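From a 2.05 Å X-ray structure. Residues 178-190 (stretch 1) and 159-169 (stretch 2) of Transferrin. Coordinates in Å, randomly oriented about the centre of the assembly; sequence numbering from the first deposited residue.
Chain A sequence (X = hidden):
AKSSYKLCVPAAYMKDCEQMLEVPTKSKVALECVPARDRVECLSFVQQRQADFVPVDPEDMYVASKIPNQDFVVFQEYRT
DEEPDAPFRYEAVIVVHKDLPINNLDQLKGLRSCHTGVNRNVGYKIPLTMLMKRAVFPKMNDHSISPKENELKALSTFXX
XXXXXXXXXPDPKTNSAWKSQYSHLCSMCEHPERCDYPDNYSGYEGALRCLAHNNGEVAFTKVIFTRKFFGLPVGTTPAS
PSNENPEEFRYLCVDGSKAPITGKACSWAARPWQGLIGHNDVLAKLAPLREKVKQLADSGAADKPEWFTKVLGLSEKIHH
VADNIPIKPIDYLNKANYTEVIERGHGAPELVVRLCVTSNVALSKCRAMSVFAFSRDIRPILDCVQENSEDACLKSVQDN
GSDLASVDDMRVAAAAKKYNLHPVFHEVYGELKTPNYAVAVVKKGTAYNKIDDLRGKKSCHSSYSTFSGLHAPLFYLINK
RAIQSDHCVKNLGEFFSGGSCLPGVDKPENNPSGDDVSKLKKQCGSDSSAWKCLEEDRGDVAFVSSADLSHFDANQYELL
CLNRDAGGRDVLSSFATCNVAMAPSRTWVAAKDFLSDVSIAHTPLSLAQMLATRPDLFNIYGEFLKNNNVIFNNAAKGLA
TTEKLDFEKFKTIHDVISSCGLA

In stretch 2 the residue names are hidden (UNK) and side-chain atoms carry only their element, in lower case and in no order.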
# COMPACT_ATOMS: atom_id res chain seq x y z
N TRP A 178 -1.74 8.84 -16.71
CA TRP A 178 -1.29 7.70 -17.50
C TRP A 178 -2.42 7.14 -18.35
O TRP A 178 -2.19 6.69 -19.48
CB TRP A 178 -0.77 6.61 -16.60
CG TRP A 178 0.57 6.82 -16.08
CD1 TRP A 178 1.46 7.82 -16.40
CD2 TRP A 178 1.23 5.98 -15.14
NE1 TRP A 178 2.63 7.65 -15.71
CE2 TRP A 178 2.51 6.53 -14.92
CE3 TRP A 178 0.85 4.83 -14.46
CZ2 TRP A 178 3.41 5.94 -14.05
CZ3 TRP A 178 1.74 4.26 -13.60
CH2 TRP A 178 3.01 4.81 -13.39
N LYS A 179 -3.63 7.15 -17.81
CA LYS A 179 -4.77 6.67 -18.57
C LYS A 179 -5.01 7.53 -19.80
O LYS A 179 -5.42 7.02 -20.85
CB LYS A 179 -6.00 6.65 -17.66
CG LYS A 179 -5.99 5.58 -16.56
CD LYS A 179 -6.24 4.20 -17.09
CE LYS A 179 -6.32 3.21 -15.93
NZ LYS A 179 -7.40 3.54 -14.95
N SER A 180 -4.72 8.84 -19.69
CA SER A 180 -4.74 9.72 -20.86
C SER A 180 -3.63 9.38 -21.84
O SER A 180 -3.89 9.15 -23.02
CB SER A 180 -4.61 11.18 -20.42
OG SER A 180 -5.61 11.50 -19.47
N GLN A 181 -2.37 9.35 -21.36
CA GLN A 181 -1.24 9.26 -22.29
C GLN A 181 -1.19 7.91 -23.02
O GLN A 181 -0.72 7.86 -24.16
CB GLN A 181 0.07 9.52 -21.53
CG GLN A 181 1.38 9.27 -22.31
CD GLN A 181 1.68 10.29 -23.42
OE1 GLN A 181 1.44 11.49 -23.27
NE2 GLN A 181 2.24 9.80 -24.54
N TYR A 182 -1.67 6.84 -22.39
CA TYR A 182 -1.66 5.49 -22.95
C TYR A 182 -3.09 4.98 -23.10
O TYR A 182 -3.41 3.82 -22.82
CB TYR A 182 -0.83 4.55 -22.08
CG TYR A 182 0.59 5.06 -21.87
CD1 TYR A 182 1.56 4.87 -22.85
CD2 TYR A 182 0.94 5.75 -20.72
CE1 TYR A 182 2.82 5.35 -22.68
CE2 TYR A 182 2.20 6.23 -20.55
CZ TYR A 182 3.13 6.02 -21.52
OH TYR A 182 4.39 6.49 -21.35
N SER A 183 -3.98 5.87 -23.55
CA SER A 183 -5.40 5.56 -23.70
C SER A 183 -5.65 4.32 -24.54
O SER A 183 -6.66 3.64 -24.36
CB SER A 183 -6.11 6.77 -24.32
OG SER A 183 -5.51 7.05 -25.56
N HIS A 184 -4.74 4.02 -25.47
CA HIS A 184 -4.90 2.82 -26.29
C HIS A 184 -5.08 1.56 -25.43
O HIS A 184 -5.70 0.59 -25.87
CB HIS A 184 -3.68 2.64 -27.20
CG HIS A 184 -3.76 3.41 -28.48
ND1 HIS A 184 -2.71 3.49 -29.37
CD2 HIS A 184 -4.77 4.14 -29.01
CE1 HIS A 184 -3.07 4.23 -30.40
NE2 HIS A 184 -4.31 4.63 -30.21
N LEU A 185 -4.55 1.58 -24.21
CA LEU A 185 -4.67 0.43 -23.32
C LEU A 185 -6.09 0.25 -22.78
O LEU A 185 -6.36 -0.75 -22.11
CB LEU A 185 -3.69 0.59 -22.19
CG LEU A 185 -2.22 0.53 -22.64
CD1 LEU A 185 -1.32 0.81 -21.49
CD2 LEU A 185 -1.86 -0.80 -23.23
N CYS A 186 -6.97 1.22 -23.05
CA CYS A 186 -8.35 1.23 -22.56
C CYS A 186 -9.38 1.22 -23.69
O CYS A 186 -10.58 1.21 -23.40
CB CYS A 186 -8.57 2.47 -21.68
SG CYS A 186 -7.34 2.68 -20.34
N SER A 187 -8.95 1.20 -24.96
CA SER A 187 -9.83 1.39 -26.11
C SER A 187 -10.70 0.18 -26.40
O SER A 187 -11.74 0.32 -27.04
CB SER A 187 -9.03 1.70 -27.38
OG SER A 187 -8.06 2.66 -27.10
N MET A 188 -10.27 -1.00 -25.97
CA MET A 188 -11.06 -2.21 -26.10
C MET A 188 -12.03 -2.42 -24.94
O MET A 188 -12.85 -3.35 -24.99
CB MET A 188 -10.12 -3.41 -26.19
CG MET A 188 -9.19 -3.41 -27.40
SD MET A 188 -10.05 -3.19 -28.99
CE MET A 188 -10.92 -4.74 -29.12
N CYS A 189 -11.99 -1.57 -23.92
CA CYS A 189 -12.84 -1.77 -22.75
C CYS A 189 -14.27 -1.31 -23.01
O CYS A 189 -14.56 -0.54 -23.93
CB CYS A 189 -12.32 -0.99 -21.55
SG CYS A 189 -10.64 -1.45 -21.15
N GLU A 190 -15.17 -1.77 -22.13
CA GLU A 190 -16.56 -1.37 -22.25
C GLU A 190 -16.69 0.12 -22.08
O GLU A 190 -17.47 0.76 -22.79
CB GLU A 190 -17.43 -2.10 -21.22
CG GLU A 190 -18.87 -1.67 -21.29
CD GLU A 190 -19.71 -2.17 -20.13
OE1 GLU A 190 -19.16 -2.44 -19.02
OE2 GLU A 190 -20.93 -2.30 -20.35
N UNK A 159 0.84 -3.81 -28.61
CA UNK A 159 -0.51 -4.06 -29.05
C UNK A 159 -1.07 -2.79 -29.69
O UNK A 159 -0.67 -1.67 -29.35
c UNK A 159 -0.07 -7.09 -25.35
c UNK A 159 -0.36 -8.19 -27.45
c UNK A 159 -0.88 -5.83 -27.24
c UNK A 159 -0.80 -6.99 -28.00
c UNK A 159 -0.52 -5.90 -25.91
c UNK A 159 -1.37 -4.52 -27.86
c UNK A 159 -0.01 -8.24 -26.12
N UNK A 160 -1.92 -2.99 -30.69
CA UNK A 160 -2.59 -1.87 -31.34
C UNK A 160 -3.53 -1.19 -30.38
O UNK A 160 -3.55 0.04 -30.26
c UNK A 160 -3.37 -2.37 -32.56
N UNK A 161 -4.36 -1.98 -29.72
CA UNK A 161 -5.28 -1.50 -28.71
C UNK A 161 -5.36 -2.59 -27.65
O UNK A 161 -5.03 -3.75 -27.92
c UNK A 161 -8.32 1.33 -31.58
c UNK A 161 -6.68 -1.22 -29.28
c UNK A 161 -6.74 -0.23 -30.39
n UNK A 161 -9.65 1.43 -32.22
c UNK A 161 -8.21 0.07 -30.75
N UNK A 162 -5.78 -2.22 -26.46
CA UNK A 162 -5.97 -3.21 -25.41
C UNK A 162 -7.13 -2.80 -24.53
O UNK A 162 -7.73 -1.73 -24.71
c UNK A 162 -4.71 -3.41 -24.60
o UNK A 162 -3.55 -3.47 -25.43
N UNK A 163 -7.49 -3.68 -23.60
CA UNK A 163 -8.29 -3.31 -22.44
C UNK A 163 -7.54 -3.73 -21.19
O UNK A 163 -7.52 -4.93 -20.86
c UNK A 163 -9.69 -3.94 -22.46
s UNK A 163 -10.58 -3.47 -20.99
N UNK A 164 -6.99 -2.76 -20.46
CA UNK A 164 -6.26 -3.08 -19.23
C UNK A 164 -6.70 -2.13 -18.13
O UNK A 164 -6.03 -1.12 -17.85
c UNK A 164 -4.73 -3.03 -19.43
c UNK A 164 -4.29 -3.97 -20.55
c UNK A 164 -4.05 -3.51 -18.16
c UNK A 164 -2.75 -3.95 -20.78
N UNK A 165 -7.80 -2.48 -17.46
CA UNK A 165 -8.44 -1.59 -16.49
C UNK A 165 -7.75 -1.69 -15.14
O UNK A 165 -6.93 -2.58 -14.88
c UNK A 165 -10.18 -3.17 -15.56
c UNK A 165 -9.94 -1.90 -16.33
c UNK A 165 -10.60 -2.01 -17.65
N UNK A 166 -8.10 -0.77 -14.26
CA UNK A 166 -7.68 -0.85 -12.87
C UNK A 166 -6.76 0.30 -12.51
O UNK A 166 -6.57 1.25 -13.27
N UNK A 167 -6.17 0.18 -11.32
CA UNK A 167 -5.31 1.23 -10.78
C UNK A 167 -3.88 0.97 -11.26
O UNK A 167 -3.16 0.15 -10.70
n UNK A 167 -9.85 2.61 -8.46
c UNK A 167 -7.58 2.53 -9.55
c UNK A 167 -8.59 3.34 -8.74
c UNK A 167 -6.79 1.55 -8.71
c UNK A 167 -5.40 1.26 -9.26
N UNK A 168 -3.50 1.65 -12.34
CA UNK A 168 -2.15 1.53 -12.88
C UNK A 168 -1.11 2.15 -11.95
O UNK A 168 0.03 1.67 -11.86
c UNK A 168 -2.63 3.49 -18.60
c UNK A 168 -3.62 2.73 -19.27
c UNK A 168 -2.08 2.23 -14.23
n UNK A 168 -4.53 0.59 -16.40
c UNK A 168 -3.91 0.74 -15.19
c UNK A 168 -2.33 3.24 -17.30
c UNK A 168 -4.33 1.74 -18.63
c UNK A 168 -2.97 1.74 -15.28
c UNK A 168 -4.02 1.50 -17.29
c UNK A 168 -3.03 2.24 -16.61
N UNK A 169 -1.47 3.24 -11.29
CA UNK A 169 -0.68 3.83 -10.24
C UNK A 169 -1.50 3.93 -8.96
O UNK A 169 -2.68 4.29 -9.03
c UNK A 169 -0.18 5.24 -10.61
o UNK A 169 0.26 5.91 -9.45
O HOH W 1 -1.41 1.43 -29.25

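Position 159 carries one carbon followed by a closed ring of six carbons; a ring carbon comes no nearer stretch 1 than 5.9 Å, to CD2 of Leu 185. This is Phe 159. Position 160 has a single side-chain carbon, its CA-to-CB bond pointing away from stretch 1; it is Ala 160. O of Ala 160 lies over one face of the His 184 ring, 3.7 Å from ND1 of His 184 and not directly hydrogen-bonded to it; water 1 hydrogen-bonds to each.

At position 161 four carbons run in a row to a terminal nitrogen, and the third carbon lies 3.8 Å from CB of Ser 187; this is Lys 161. Position 162 shows one carbon and one oxygen, the oxygen 3.9 Å from CD2 of Leu 185, hence Ser 162. N of Ser 162 donates to O of His 184 (2.9 Å, 161°), and O of Ser 162 accepts from N of Met 188 (2.9 Å, 163°).

Position 163 has one carbon and one sulfur, and the sulfur sits 2.0 Å from SG of Cys 189. That is a covalent distance, so the residue is Cys 163 and the pair is a disulfide, with chi3 of 108°. Position 164 has four carbons forked at the first; the end of the two-carbon arm lies 4.1 Å from CD2 of Leu 185. This is Ile 164, whose N donates to O of Leu 185 (2.7 Å, 136°).

Position 165 has one carbon bearing two more, one of which lies 3.5 Å from SG of Cys 189; this is Val 165. Position 166 has no side-chain atoms. Its phi/psi of 115/-170 would jam a CB against the preceding carbonyl O, which independently calls for glycine. O of Gly 166 accepts from NZ of Lys 179 at 3.0 Å.

Position 167 again has four carbons in a row ending in nitrogen; its CA-to-CB bond points away from stretch 1, and the side chain makes no contact there. This is Lys 167. Position 168 holds one carbon and fused five- and six-membered rings containing one nitrogen. CE of Lys 179 lies 3.2 Å from the five-membered-ring centroid, 15° off the normal, and CB of Leu 185 is 3.6 Å from a six-membered-ring carbon. This is Trp 168. Position 169 has one carbon and one oxygen; its CB touches CZ3 of Trp 178 at 3.7 Å. It is Ser 169.

The contact thus combines three backbone hydrogen bonds, a disulfide and the inserted indole of Trp 168, itself held by NE1 of Trp 168 donating to O of Ile 164 (2.7 Å). Lys 179 covers one face of that indole, adding a cation-pi interaction while its amine reaches Gly 166. Together the stretches bury 854 Å².

Stretch 2, residues 159-169: FAKSCIVGKWS
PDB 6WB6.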